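Side-chain contacts in membrane-associated protein VP24 (PDB 4OR8), which may act as a minor matrix protein of Marburg virus, taking part in nucleocapsid assembly and virion budding, and interacts with the nucleoprotein: residues Thr69-Leu74 and Val233-Val238; Gln84-Arg87 and Leu93-Asn96; Leu112-Lys117 and Lys172-Lys177; Glu120-Leu125 and Ser131-Leu136; Ser192-Ile195 and Gln200-Ile203. All coordinates share one frame; numbering follows the deposited sequence.

Contact 1 (Thr69-Leu74 and Val233-Val238); sequences TLLHHL and VVFGLV
L71 bridges F235 and L237 with its two methyls, packing helix 68-73 against the long strand 228-239 in a helix-on-sheet contact of the pyramidal VP24 fold. The short helical and strand axes come within 9.7 Å and run at 146°, nearer antiparallel than crossed. Only one helical side chain does the work: 82 of the 156 Å² buried between the segments belong to L71, which points at the strand. CD1 of L71 is the closer branch, lying 3.7 Å from CB of L237. Its other methyl, CD2, sits 4.0 Å from CE2 of F235, in the plane of the ring and at its edge, so the phenyl face is not what the leucine covers. The first bond of the F235 side chain does not aim at the helix; chi1 of 70°, with CG lodged between the backbone N and the carbonyl carbon, brings the ring round to L71. G236 lies between the two strand partners as the residue nearest L71 by CA, at 8.2 Å, and adds only backbone surface.

On the solvent side, T69 and H72 are exposed and H73 partly so; ND1 of H72 is hydrogen-bonded to the backbone of M68. L70 and L74 are buried by other partners, M209 and W83. L70 and H73 also pack on V49, and L74 on L255, of the second subunit. On the tight side I101 of strand 100-101 and F94 also touch L71, while CD1 of L71 approaches the backbone of the strand as well, 4.1 Å from N of L237.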
# COMPACT_ATOMS: atom_id res chain seq x y z
N THR B 69 13.95 -5.89 2.07
CA THR B 69 14.54 -6.74 3.09
C THR B 69 13.69 -7.99 3.28
O THR B 69 14.21 -9.10 3.36
CB THR B 69 14.70 -6.00 4.43
OG1 THR B 69 15.47 -4.82 4.24
CG2 THR B 69 15.39 -6.89 5.45
N LEU B 70 12.38 -7.79 3.35
CA LEU B 70 11.44 -8.89 3.53
C LEU B 70 11.46 -9.87 2.36
O LEU B 70 11.50 -11.08 2.57
CB LEU B 70 10.02 -8.36 3.73
CG LEU B 70 8.94 -9.42 3.92
CD1 LEU B 70 9.19 -10.23 5.18
CD2 LEU B 70 7.55 -8.80 3.94
N LEU B 71 11.45 -9.35 1.14
CA LEU B 71 11.47 -10.19 -0.06
C LEU B 71 12.67 -11.12 -0.09
O LEU B 71 12.55 -12.29 -0.43
CB LEU B 71 11.46 -9.33 -1.33
CG LEU B 71 10.13 -8.74 -1.78
CD1 LEU B 71 10.34 -7.87 -3.01
CD2 LEU B 71 9.12 -9.84 -2.07
N HIS B 72 13.83 -10.58 0.28
CA HIS B 72 15.04 -11.38 0.30
C HIS B 72 14.98 -12.46 1.37
O HIS B 72 15.40 -13.59 1.13
CB HIS B 72 16.27 -10.49 0.49
CG HIS B 72 16.70 -9.78 -0.76
ND1 HIS B 72 16.20 -8.56 -1.14
CD2 HIS B 72 17.58 -10.14 -1.73
CE1 HIS B 72 16.75 -8.19 -2.28
NE2 HIS B 72 17.60 -9.13 -2.66
N HIS B 73 14.44 -12.12 2.53
CA HIS B 73 14.33 -13.07 3.63
C HIS B 73 13.36 -14.22 3.31
O HIS B 73 13.59 -15.36 3.71
CB HIS B 73 13.90 -12.36 4.91
CG HIS B 73 13.81 -13.27 6.09
ND1 HIS B 73 14.87 -14.04 6.53
CD2 HIS B 73 12.77 -13.55 6.92
CE1 HIS B 73 14.49 -14.74 7.58
NE2 HIS B 73 13.23 -14.47 7.84
N LEU B 74 12.29 -13.91 2.60
CA LEU B 74 11.28 -14.90 2.24
C LEU B 74 11.81 -16.00 1.30
O LEU B 74 11.16 -17.03 1.11
CB LEU B 74 10.06 -14.23 1.62
CG LEU B 74 9.21 -13.33 2.53
CD1 LEU B 74 8.11 -12.65 1.73
CD2 LEU B 74 8.63 -14.13 3.67
N VAL B 233 13.76 -16.42 -13.98
CA VAL B 233 12.65 -15.84 -13.24
C VAL B 233 13.09 -14.67 -12.38
O VAL B 233 13.95 -14.82 -11.51
CB VAL B 233 11.95 -16.89 -12.35
CG1 VAL B 233 10.93 -16.23 -11.45
CG2 VAL B 233 11.29 -17.97 -13.21
N VAL B 234 12.50 -13.51 -12.62
CA VAL B 234 12.75 -12.34 -11.78
C VAL B 234 11.43 -11.85 -11.21
O VAL B 234 10.37 -12.11 -11.78
CB VAL B 234 13.43 -11.20 -12.56
CG1 VAL B 234 14.78 -11.64 -13.08
CG2 VAL B 234 12.54 -10.72 -13.70
N PHE B 235 11.50 -11.14 -10.09
CA PHE B 235 10.30 -10.56 -9.50
C PHE B 235 10.63 -9.41 -8.57
O PHE B 235 11.71 -9.37 -7.96
CB PHE B 235 9.48 -11.62 -8.77
CG PHE B 235 10.12 -12.14 -7.51
CD1 PHE B 235 11.08 -13.13 -7.56
CD2 PHE B 235 9.74 -11.64 -6.27
CE1 PHE B 235 11.66 -13.61 -6.40
CE2 PHE B 235 10.33 -12.11 -5.11
CZ PHE B 235 11.29 -13.10 -5.18
N GLY B 236 9.70 -8.47 -8.46
CA GLY B 236 9.85 -7.34 -7.57
C GLY B 236 8.51 -6.95 -6.99
O GLY B 236 7.48 -7.52 -7.35
N LEU B 237 8.51 -5.97 -6.10
CA LEU B 237 7.29 -5.54 -5.44
C LEU B 237 7.09 -4.04 -5.58
O LEU B 237 7.90 -3.25 -5.10
CB LEU B 237 7.33 -5.92 -3.96
CG LEU B 237 6.13 -5.53 -3.10
CD1 LEU B 237 4.87 -6.22 -3.61
CD2 LEU B 237 6.37 -5.87 -1.64
N VAL B 238 6.01 -3.65 -6.25
CA VAL B 238 5.66 -2.24 -6.36
C VAL B 238 4.64 -1.88 -5.28
O VAL B 238 3.54 -2.44 -5.24
CB VAL B 238 5.11 -1.88 -7.75
CG1 VAL B 238 4.69 -0.42 -7.78
CG2 VAL B 238 6.16 -2.15 -8.82

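Contact 2 (Gln84-Arg87 and Leu93-Asn96); sequences QQTR and LFKN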
# COMPACT_ATOMS: atom_id res chain seq x y z
N GLN B 84 5.36 -19.20 5.97
CA GLN B 84 5.53 -20.41 5.17
C GLN B 84 4.42 -20.59 4.13
O GLN B 84 4.66 -21.10 3.04
CB GLN B 84 5.64 -21.65 6.06
CG GLN B 84 6.92 -21.72 6.87
CD GLN B 84 8.15 -22.12 6.05
OE1 GLN B 84 8.17 -21.97 4.82
NE2 GLN B 84 9.17 -22.62 6.73
N GLN B 85 3.21 -20.15 4.48
CA GLN B 85 2.10 -20.21 3.55
C GLN B 85 2.40 -19.34 2.32
O GLN B 85 2.11 -19.73 1.19
CB GLN B 85 0.81 -19.73 4.22
CG GLN B 85 -0.42 -19.83 3.33
CD GLN B 85 -1.68 -19.36 4.03
OE1 GLN B 85 -1.63 -18.67 5.05
NE2 GLN B 85 -2.83 -19.73 3.47
N THR B 86 2.99 -18.18 2.57
CA THR B 86 3.37 -17.26 1.50
C THR B 86 4.40 -17.90 0.58
O THR B 86 4.28 -17.84 -0.65
CB THR B 86 3.93 -15.94 2.07
OG1 THR B 86 2.95 -15.32 2.91
CG2 THR B 86 4.30 -14.99 0.94
N ARG B 87 5.41 -18.52 1.17
CA ARG B 87 6.44 -19.21 0.41
C ARG B 87 5.86 -20.35 -0.43
O ARG B 87 6.29 -20.58 -1.56
CB ARG B 87 7.54 -19.74 1.33
CG ARG B 87 8.21 -18.67 2.18
CD ARG B 87 9.45 -19.21 2.89
NE ARG B 87 10.52 -19.56 1.96
CZ ARG B 87 10.97 -20.79 1.76
NH1 ARG B 87 10.45 -21.81 2.43
NH2 ARG B 87 11.95 -21.01 0.89
N LEU B 93 8.90 -18.52 -6.82
CA LEU B 93 9.58 -17.28 -6.45
C LEU B 93 10.43 -17.44 -5.19
O LEU B 93 11.60 -17.05 -5.18
CB LEU B 93 8.56 -16.15 -6.26
CG LEU B 93 7.69 -15.81 -7.47
CD1 LEU B 93 6.84 -14.58 -7.20
CD2 LEU B 93 8.54 -15.61 -8.71
N PHE B 94 9.85 -18.01 -4.14
CA PHE B 94 10.52 -18.07 -2.85
C PHE B 94 11.22 -19.39 -2.55
O PHE B 94 12.25 -19.42 -1.88
CB PHE B 94 9.54 -17.74 -1.72
CG PHE B 94 8.95 -16.37 -1.82
CD1 PHE B 94 9.76 -15.25 -1.76
CD2 PHE B 94 7.58 -16.20 -1.97
CE1 PHE B 94 9.22 -13.98 -1.84
CE2 PHE B 94 7.04 -14.94 -2.06
CZ PHE B 94 7.86 -13.82 -1.99
N LYS B 95 10.66 -20.48 -3.04
CA LYS B 95 11.25 -21.80 -2.84
C LYS B 95 12.03 -22.25 -4.08
O LYS B 95 12.19 -23.44 -4.33
CB LYS B 95 10.18 -22.81 -2.44
CG LYS B 95 9.43 -22.40 -1.19
CD LYS B 95 8.26 -23.32 -0.90
CE LYS B 95 8.74 -24.71 -0.53
NZ LYS B 95 7.62 -25.54 -0.03
N ASN B 96 12.50 -21.26 -4.84
CA ASN B 96 13.39 -21.49 -5.96
C ASN B 96 14.56 -20.53 -5.85
O ASN B 96 14.41 -19.33 -6.08
CB ASN B 96 12.67 -21.28 -7.29
CG ASN B 96 13.61 -21.29 -8.48
OD1 ASN B 96 14.67 -21.91 -8.44
ND2 ASN B 96 13.23 -20.58 -9.53
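R87, F94 and K95 carry this contact between two short successive helices, contributing 101, 74 and 56 Å² of the 256 Å² buried. Each nitrogen of the R87 guanidinium has a partner. Its NH2 gives a bent hydrogen bond to O of F94 (3.2 Å, 136° at the hydrogen), meeting that carbonyl from above its plane; a bend of the arginine chain at chi3 (67°) turns the group that way. NH1 makes a weak but straighter bond of 3.3 Å to OE1 of Q84, in the plane of the guanidinium, and NE is bonded to the backbone O of L74. K95 covers one face: its CG stands 3.6 Å from NH2 of R87, toward the rim of the group, and the lysine chain crosses the arginine at about a right angle. Farther along, K95 CD lies 3.4 Å from O of R87. F94 packs on backbone instead, its CB 4.0 Å from CA of R87, while its CE2 meets CG2 of T86 at 4.1 Å. OG1 of T86 is bonded to Q253 of the second subunit.

Helices 84-89 and 91-94, consecutive in the chain, pack together beside L74, which follows helix 68-73, and L93 extends the group to strands 210-221 and 228-239.

Contact 3 (Leu112-Lys117 and Lys172-Lys177); sequences LGVALK and KNFFNK
A115 lies over the face of the F174 ring, a CH-pi contact in which CA of A115 stands 3.9 Å from the ring centroid and only 13° off the normal. The small alanine lets the two helices come close there: the CA atoms of A115 and F174 are 5.9 Å apart. F174 reaches straight toward the other helix, with CG anti to the backbone N (chi1 -180°), and its chi2 of 84° turns the flat of the ring onto A115.

Three apolar contacts accompany it. CB of A115 touches CD2 of F174 at 3.5 Å, so the alanine spans both the middle of the ring and one side of it. At the far end of the same ring, CZ of F174 meets CG1 of V114 at 3.7 Å, the valine slanting across the aromatic side chain. The third involves the next residue, F175, and L112, one turn before A115: CZ of F175 comes 3.6 Å from CD2 of L112, and since L112 was deposited in two conformers, this distance is less certain.

Polar groups act outside the interface: K177 NZ forms a salt bridge with E120, and O of G113 accepts a hydrogen bond from S137.

Helices 104-115 and 161-178 therefore meet in the interior, with strand 59-64 behind L112 and F175 through F61, helix 127-142 against L116, and the hairpin of strands 192-196 and 201-206 beside V114.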
# COMPACT_ATOMS: atom_id res chain seq x y z
N LEU B 112 4.88 -0.61 -16.32
CA LEU B 112 4.57 0.42 -17.32
C LEU B 112 4.61 -0.15 -18.73
O LEU B 112 3.79 0.22 -19.58
CB LEU B 112 5.53 1.60 -17.19
CG LEU B 112 5.13 2.65 -16.15
CD1 LEU B 112 6.16 3.75 -16.06
CD2 LEU B 112 3.77 3.23 -16.51
N GLY B 113 5.54 -1.06 -18.98
CA GLY B 113 5.64 -1.70 -20.28
C GLY B 113 4.37 -2.45 -20.62
O GLY B 113 3.90 -2.43 -21.76
N VAL B 114 3.81 -3.11 -19.61
CA VAL B 114 2.54 -3.82 -19.77
C VAL B 114 1.39 -2.86 -20.06
O VAL B 114 0.56 -3.12 -20.93
CB VAL B 114 2.23 -4.66 -18.51
CG1 VAL B 114 0.82 -5.23 -18.57
CG2 VAL B 114 3.24 -5.78 -18.36
N ALA B 115 1.35 -1.75 -19.32
CA ALA B 115 0.29 -0.76 -19.45
C ALA B 115 0.23 -0.18 -20.85
O ALA B 115 -0.85 0.06 -21.39
CB ALA B 115 0.48 0.35 -18.44
N LEU B 116 1.39 0.05 -21.45
CA LEU B 116 1.46 0.57 -22.81
C LEU B 116 0.85 -0.37 -23.84
O LEU B 116 0.54 0.04 -24.97
CB LEU B 116 2.90 0.90 -23.21
CG LEU B 116 3.42 2.32 -22.98
CD1 LEU B 116 3.21 2.77 -21.55
CD2 LEU B 116 4.90 2.39 -23.35
N LYS B 117 0.68 -1.64 -23.48
CA LYS B 117 0.09 -2.60 -24.41
C LYS B 117 -1.37 -2.88 -24.09
O LYS B 117 -1.97 -3.77 -24.69
CB LYS B 117 0.88 -3.92 -24.46
CG LYS B 117 2.34 -3.76 -24.90
CD LYS B 117 2.46 -3.13 -26.28
CE LYS B 117 1.90 -4.04 -27.36
NZ LYS B 117 1.97 -3.42 -28.71
N LYS B 172 -3.02 5.83 -16.68
CA LYS B 172 -3.77 6.07 -15.45
C LYS B 172 -4.95 5.11 -15.37
O LYS B 172 -5.27 4.59 -14.30
CB LYS B 172 -4.27 7.51 -15.39
CG LYS B 172 -3.18 8.55 -15.17
CD LYS B 172 -3.73 9.97 -15.26
CE LYS B 172 -4.61 10.31 -14.07
NZ LYS B 172 -3.84 10.35 -12.79
N ASN B 173 -5.58 4.87 -16.52
CA ASN B 173 -6.70 3.94 -16.59
C ASN B 173 -6.29 2.52 -16.26
O ASN B 173 -7.01 1.79 -15.58
CB ASN B 173 -7.34 4.00 -17.98
CG ASN B 173 -8.45 2.99 -18.16
OD1 ASN B 173 -8.28 1.98 -18.84
ND2 ASN B 173 -9.60 3.26 -17.56
N PHE B 174 -5.11 2.12 -16.73
CA PHE B 174 -4.59 0.79 -16.44
C PHE B 174 -4.26 0.63 -14.96
O PHE B 174 -4.50 -0.42 -14.37
CB PHE B 174 -3.36 0.49 -17.29
CG PHE B 174 -2.78 -0.88 -17.05
CD1 PHE B 174 -3.29 -1.98 -17.71
CD2 PHE B 174 -1.72 -1.06 -16.18
CE1 PHE B 174 -2.76 -3.24 -17.50
CE2 PHE B 174 -1.19 -2.31 -15.96
CZ PHE B 174 -1.71 -3.41 -16.62
N PHE B 175 -3.69 1.68 -14.38
CA PHE B 175 -3.39 1.69 -12.95
C PHE B 175 -4.68 1.52 -12.18
O PHE B 175 -4.74 0.77 -11.20
CB PHE B 175 -2.73 3.00 -12.55
CG PHE B 175 -1.30 3.12 -12.99
CD1 PHE B 175 -0.57 2.00 -13.34
CD2 PHE B 175 -0.69 4.35 -13.05
CE1 PHE B 175 0.74 2.11 -13.75
CE2 PHE B 175 0.63 4.47 -13.45
CZ PHE B 175 1.34 3.35 -13.80
N ASN B 176 -5.72 2.21 -12.62
CA ASN B 176 -7.02 2.17 -11.97
C ASN B 176 -7.67 0.80 -12.01
O ASN B 176 -8.31 0.38 -11.05
CB ASN B 176 -7.95 3.22 -12.58
CG ASN B 176 -9.34 3.17 -11.98
OD1 ASN B 176 -9.59 3.77 -10.93
ND2 ASN B 176 -10.25 2.46 -12.63
N LYS B 177 -7.53 0.10 -13.13
CA LYS B 177 -8.13 -1.22 -13.25
C LYS B 177 -7.33 -2.27 -12.48
O LYS B 177 -7.86 -3.33 -12.13
CB LYS B 177 -8.33 -1.62 -14.72
CG LYS B 177 -7.06 -1.83 -15.51
CD LYS B 177 -7.29 -1.58 -16.99
CE LYS B 177 -8.50 -2.33 -17.52
NZ LYS B 177 -8.70 -2.10 -18.98

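Contact 4 (Glu120-Leu125 and Ser131-Leu136); sequences ELQQSL and SIVHML
The amide of Q122 is the flat group that approaches V133, and it does so loosely, its end lying near CG1 of V133 without a bond. That amide is probably turned over in the model, so neither its nitrogen nor its oxygen is assigned to the approach, and no face or edge is claimed for it. The planar group arrives there on an outstretched side chain, with chi2 at 176°.

The closer touch is aliphatic. CD1 of L125 meets CG2 of V133 at 3.8 Å, the two side chains crossing at about a right angle. V133 supplies 55 of the 125 Å² buried; its CG2 makes the contact with L125, whereas CG1 only lies near the amide end. L125 and Q122 contribute 28 and 25 Å². No hydrogen bond spans the two segments. A type I turn runs from L121 to S124, and the side chains of Q122 and L125 both start toward the helix, as that of V133 starts toward the loop. The nearest CA atoms, those of Q122 and V133, are 8.5 Å apart, a separation bridged by side chains only.

The loop linking helix 104-115 to helix 127-142 thus packs against the latter at V133. The loop also touches helix 161-178, L121 on L167 and L125 on I166, while R130 bonds to O of Q122 and helix 152-158 packs on I132.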
# COMPACT_ATOMS: atom_id res chain seq x y z
N GLU B 120 -7.30 -1.18 -24.32
CA GLU B 120 -8.19 -0.03 -24.25
C GLU B 120 -7.44 1.23 -24.63
O GLU B 120 -8.04 2.22 -25.05
CB GLU B 120 -8.77 0.10 -22.84
CG GLU B 120 -9.99 0.99 -22.75
CD GLU B 120 -10.70 0.86 -21.41
OE1 GLU B 120 -10.18 0.13 -20.54
OE2 GLU B 120 -11.77 1.49 -21.24
N LEU B 121 -6.12 1.19 -24.50
CA LEU B 121 -5.27 2.33 -24.82
C LEU B 121 -4.92 2.40 -26.31
O LEU B 121 -4.92 3.48 -26.91
CB LEU B 121 -3.99 2.29 -23.99
CG LEU B 121 -2.90 3.29 -24.38
CD1 LEU B 121 -3.45 4.72 -24.37
CD2 LEU B 121 -1.72 3.17 -23.43
N GLN B 122 -4.63 1.24 -26.89
CA GLN B 122 -4.14 1.16 -28.26
C GLN B 122 -5.29 1.17 -29.26
O GLN B 122 -5.10 0.93 -30.45
CB GLN B 122 -3.31 -0.10 -28.41
CG GLN B 122 -2.08 -0.09 -27.54
CD GLN B 122 -1.34 -1.39 -27.64
OE1 GLN B 122 -1.95 -2.46 -27.62
NE2 GLN B 122 -0.02 -1.31 -27.76
N GLN B 123 -6.48 1.47 -28.76
CA GLN B 123 -7.66 1.39 -29.59
C GLN B 123 -7.98 2.76 -30.20
O GLN B 123 -8.55 2.85 -31.29
CB GLN B 123 -8.81 0.79 -28.78
CG GLN B 123 -10.16 1.41 -29.02
CD GLN B 123 -10.43 2.57 -28.09
OE1 GLN B 123 -9.53 3.05 -27.40
NE2 GLN B 123 -11.67 3.04 -28.08
N SER B 124 -7.55 3.82 -29.52
CA SER B 124 -7.78 5.18 -30.00
C SER B 124 -6.51 5.89 -30.45
O SER B 124 -6.49 7.11 -30.62
CB SER B 124 -8.48 6.01 -28.92
OG SER B 124 -7.73 6.00 -27.72
N LEU B 125 -5.44 5.12 -30.64
CA LEU B 125 -4.18 5.67 -31.13
C LEU B 125 -4.11 5.53 -32.64
O LEU B 125 -4.61 4.56 -33.21
CB LEU B 125 -3.00 4.93 -30.51
CG LEU B 125 -2.90 4.90 -28.98
CD1 LEU B 125 -1.66 4.11 -28.56
CD2 LEU B 125 -2.86 6.30 -28.43
N SER B 131 2.71 2.22 -33.33
CA SER B 131 3.97 1.51 -33.52
C SER B 131 5.08 2.13 -32.68
O SER B 131 6.02 1.44 -32.28
CB SER B 131 4.36 1.51 -35.00
OG SER B 131 4.76 2.80 -35.43
N ILE B 132 4.97 3.43 -32.41
CA ILE B 132 5.90 4.10 -31.51
C ILE B 132 5.71 3.57 -30.09
O ILE B 132 6.69 3.21 -29.42
CB ILE B 132 5.71 5.62 -31.53
CG1 ILE B 132 6.24 6.20 -32.84
CG2 ILE B 132 6.42 6.27 -30.35
CD1 ILE B 132 6.10 7.71 -32.95
N VAL B 133 4.46 3.50 -29.65
CA VAL B 133 4.12 2.95 -28.35
C VAL B 133 4.66 1.53 -28.21
O VAL B 133 5.11 1.13 -27.13
CB VAL B 133 2.60 2.97 -28.10
CG1 VAL B 133 2.24 2.21 -26.84
CG2 VAL B 133 2.09 4.40 -28.02
N HIS B 134 4.64 0.79 -29.30
CA HIS B 134 5.18 -0.56 -29.32
C HIS B 134 6.68 -0.56 -29.04
O HIS B 134 7.18 -1.36 -28.25
CB HIS B 134 4.90 -1.24 -30.65
CG HIS B 134 5.37 -2.66 -30.71
ND1 HIS B 134 6.44 -3.06 -31.47
CD2 HIS B 134 4.90 -3.78 -30.10
CE1 HIS B 134 6.62 -4.36 -31.33
NE2 HIS B 134 5.70 -4.82 -30.50
N MET B 135 7.40 0.36 -29.68
CA MET B 135 8.83 0.51 -29.45
C MET B 135 9.10 0.90 -28.01
O MET B 135 10.01 0.36 -27.38
CB MET B 135 9.42 1.56 -30.40
CG MET B 135 9.65 1.06 -31.82
SD MET B 135 10.36 2.32 -32.91
CE MET B 135 8.91 3.29 -33.32
N LEU B 136 8.32 1.85 -27.49
CA LEU B 136 8.46 2.29 -26.10
C LEU B 136 8.24 1.13 -25.15
O LEU B 136 9.00 0.94 -24.20
CB LEU B 136 7.47 3.41 -25.78
CG LEU B 136 7.72 4.76 -26.46
CD1 LEU B 136 6.63 5.75 -26.10
CD2 LEU B 136 9.09 5.30 -26.09

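Contact 5 (Ser192-Ile195 and Gln200-Ile203); sequences SIEI and QQII
E194 and I195 face I203 and I202 across the antiparallel beta hairpin of strands 192-196 and 201-206, whose short axes run 4.9 Å apart at 167°. I195 and I202 form the hydrogen-bonded pair. N of I195 donates to O of I202 at 2.9 Å, and N of I202 returns a straighter bond to O of I195 at 2.8 Å, with an angle of 166° at the hydrogen. One step along, E194 and I203 make the non-hydrogen-bonded pair, with CA atoms 4.5 Å apart; here the strands are joined by CA-H...O contacts, CA of I203 lying 3.5 Å from O of I193.

Side chains alternate between the two faces of the sheet. E194 and I203 lie alongside each other on one, pointing the same way, with CG of the glutamate 3.6 Å from CG1 of the isoleucine. On the other, CG2 of I195 rests 3.8 Å from CB of I202. That methyl sits between the backbone N and the carbonyl carbon of I195, while CG1, anti to the N at chi1 -168°, carries the rest of the chain away from the neighbouring strand.

Strand 192-196 is the outermost strand of the mixed sheet within this chain, but S192, I193 and E194 pair antiparallel with a strand of the second subunit, extending the sheet into that chain. OE2 of E194 is hydrogen-bonded to S19 of the second subunit, and OG of S192 to T205 of its own chain. From the face of I202, helix 127-142 is met through L141.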
# COMPACT_ATOMS: atom_id res chain seq x y z
N SER B 192 -4.86 -11.69 -9.97
CA SER B 192 -3.72 -11.50 -10.85
C SER B 192 -4.09 -11.08 -12.26
O SER B 192 -5.23 -11.26 -12.69
CB SER B 192 -2.88 -12.78 -10.92
OG SER B 192 -2.32 -13.10 -9.66
N ILE B 193 -3.12 -10.52 -12.96
CA ILE B 193 -3.24 -10.24 -14.38
C ILE B 193 -2.04 -10.85 -15.10
O ILE B 193 -0.89 -10.51 -14.80
CB ILE B 193 -3.26 -8.74 -14.67
CG1 ILE B 193 -4.43 -8.07 -13.95
CG2 ILE B 193 -3.35 -8.49 -16.16
CD1 ILE B 193 -4.39 -6.57 -14.02
N GLU B 194 -2.30 -11.75 -16.04
CA GLU B 194 -1.22 -12.39 -16.78
C GLU B 194 -1.19 -11.89 -18.22
O GLU B 194 -2.21 -11.54 -18.78
CB GLU B 194 -1.37 -13.90 -16.77
CG GLU B 194 -1.51 -14.49 -15.38
CD GLU B 194 -1.44 -16.00 -15.39
OE1 GLU B 194 -1.08 -16.57 -16.44
OE2 GLU B 194 -1.75 -16.61 -14.34
N ILE B 195 0.01 -11.87 -18.79
CA ILE B 195 0.18 -11.43 -20.17
C ILE B 195 1.48 -12.00 -20.73
O ILE B 195 2.43 -12.25 -19.99
CB ILE B 195 0.17 -9.89 -20.25
CG1 ILE B 195 0.06 -9.42 -21.71
CG2 ILE B 195 1.40 -9.30 -19.58
CD1 ILE B 195 -0.14 -7.93 -21.85
N GLN B 200 8.18 -13.26 -23.14
CA GLN B 200 8.32 -13.44 -21.70
C GLN B 200 7.01 -13.28 -20.94
O GLN B 200 6.35 -12.24 -21.02
CB GLN B 200 9.42 -12.52 -21.13
CG GLN B 200 9.28 -11.05 -21.45
CD GLN B 200 10.50 -10.26 -21.01
OE1 GLN B 200 11.61 -10.52 -21.47
NE2 GLN B 200 10.30 -9.31 -20.11
N GLN B 201 6.65 -14.32 -20.19
CA GLN B 201 5.40 -14.34 -19.44
C GLN B 201 5.46 -13.41 -18.23
O GLN B 201 6.28 -13.59 -17.34
CB GLN B 201 5.08 -15.76 -18.99
CG GLN B 201 3.64 -15.94 -18.55
CD GLN B 201 3.39 -17.28 -17.88
OE1 GLN B 201 4.18 -17.73 -17.06
NE2 GLN B 201 2.28 -17.92 -18.24
N ILE B 202 4.57 -12.42 -18.21
CA ILE B 202 4.53 -11.46 -17.11
C ILE B 202 3.26 -11.63 -16.28
O ILE B 202 2.16 -11.69 -16.82
CB ILE B 202 4.61 -10.02 -17.64
CG1 ILE B 202 5.85 -9.84 -18.51
CG2 ILE B 202 4.60 -9.02 -16.49
CD1 ILE B 202 5.99 -8.46 -19.11
N ILE B 203 3.43 -11.71 -14.96
CA ILE B 203 2.30 -11.87 -14.05
C ILE B 203 2.31 -10.84 -12.92
O ILE B 203 3.26 -10.75 -12.16
CB ILE B 203 2.27 -13.28 -13.44
CG1 ILE B 203 1.93 -14.32 -14.51
CG2 ILE B 203 1.26 -13.35 -12.30
CD1 ILE B 203 3.03 -15.31 -14.79

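In the fold
Along the chain, contact 1 encloses the others, because they all fall between residues 74 and 233; contact 2 comes first within it, contact 3 next with contact 4 inside its span, and contact 5 last. Contacts 1 and 2 have centres 11 Å apart and touch directly, V233 packing on L93. Contacts 3 and 4, centres 12 Å apart, also touch, and share the chain from helix 104-115 to helix 127-142. Contact 5 touches contact 3 through V114 and shares the mixed sheet with contact 1, without touching it. Contacts 1 and 4, centres 30 Å apart, occupy opposite sides of the chain's centre. Contacts 1, 2 and 5 also meet the second subunit.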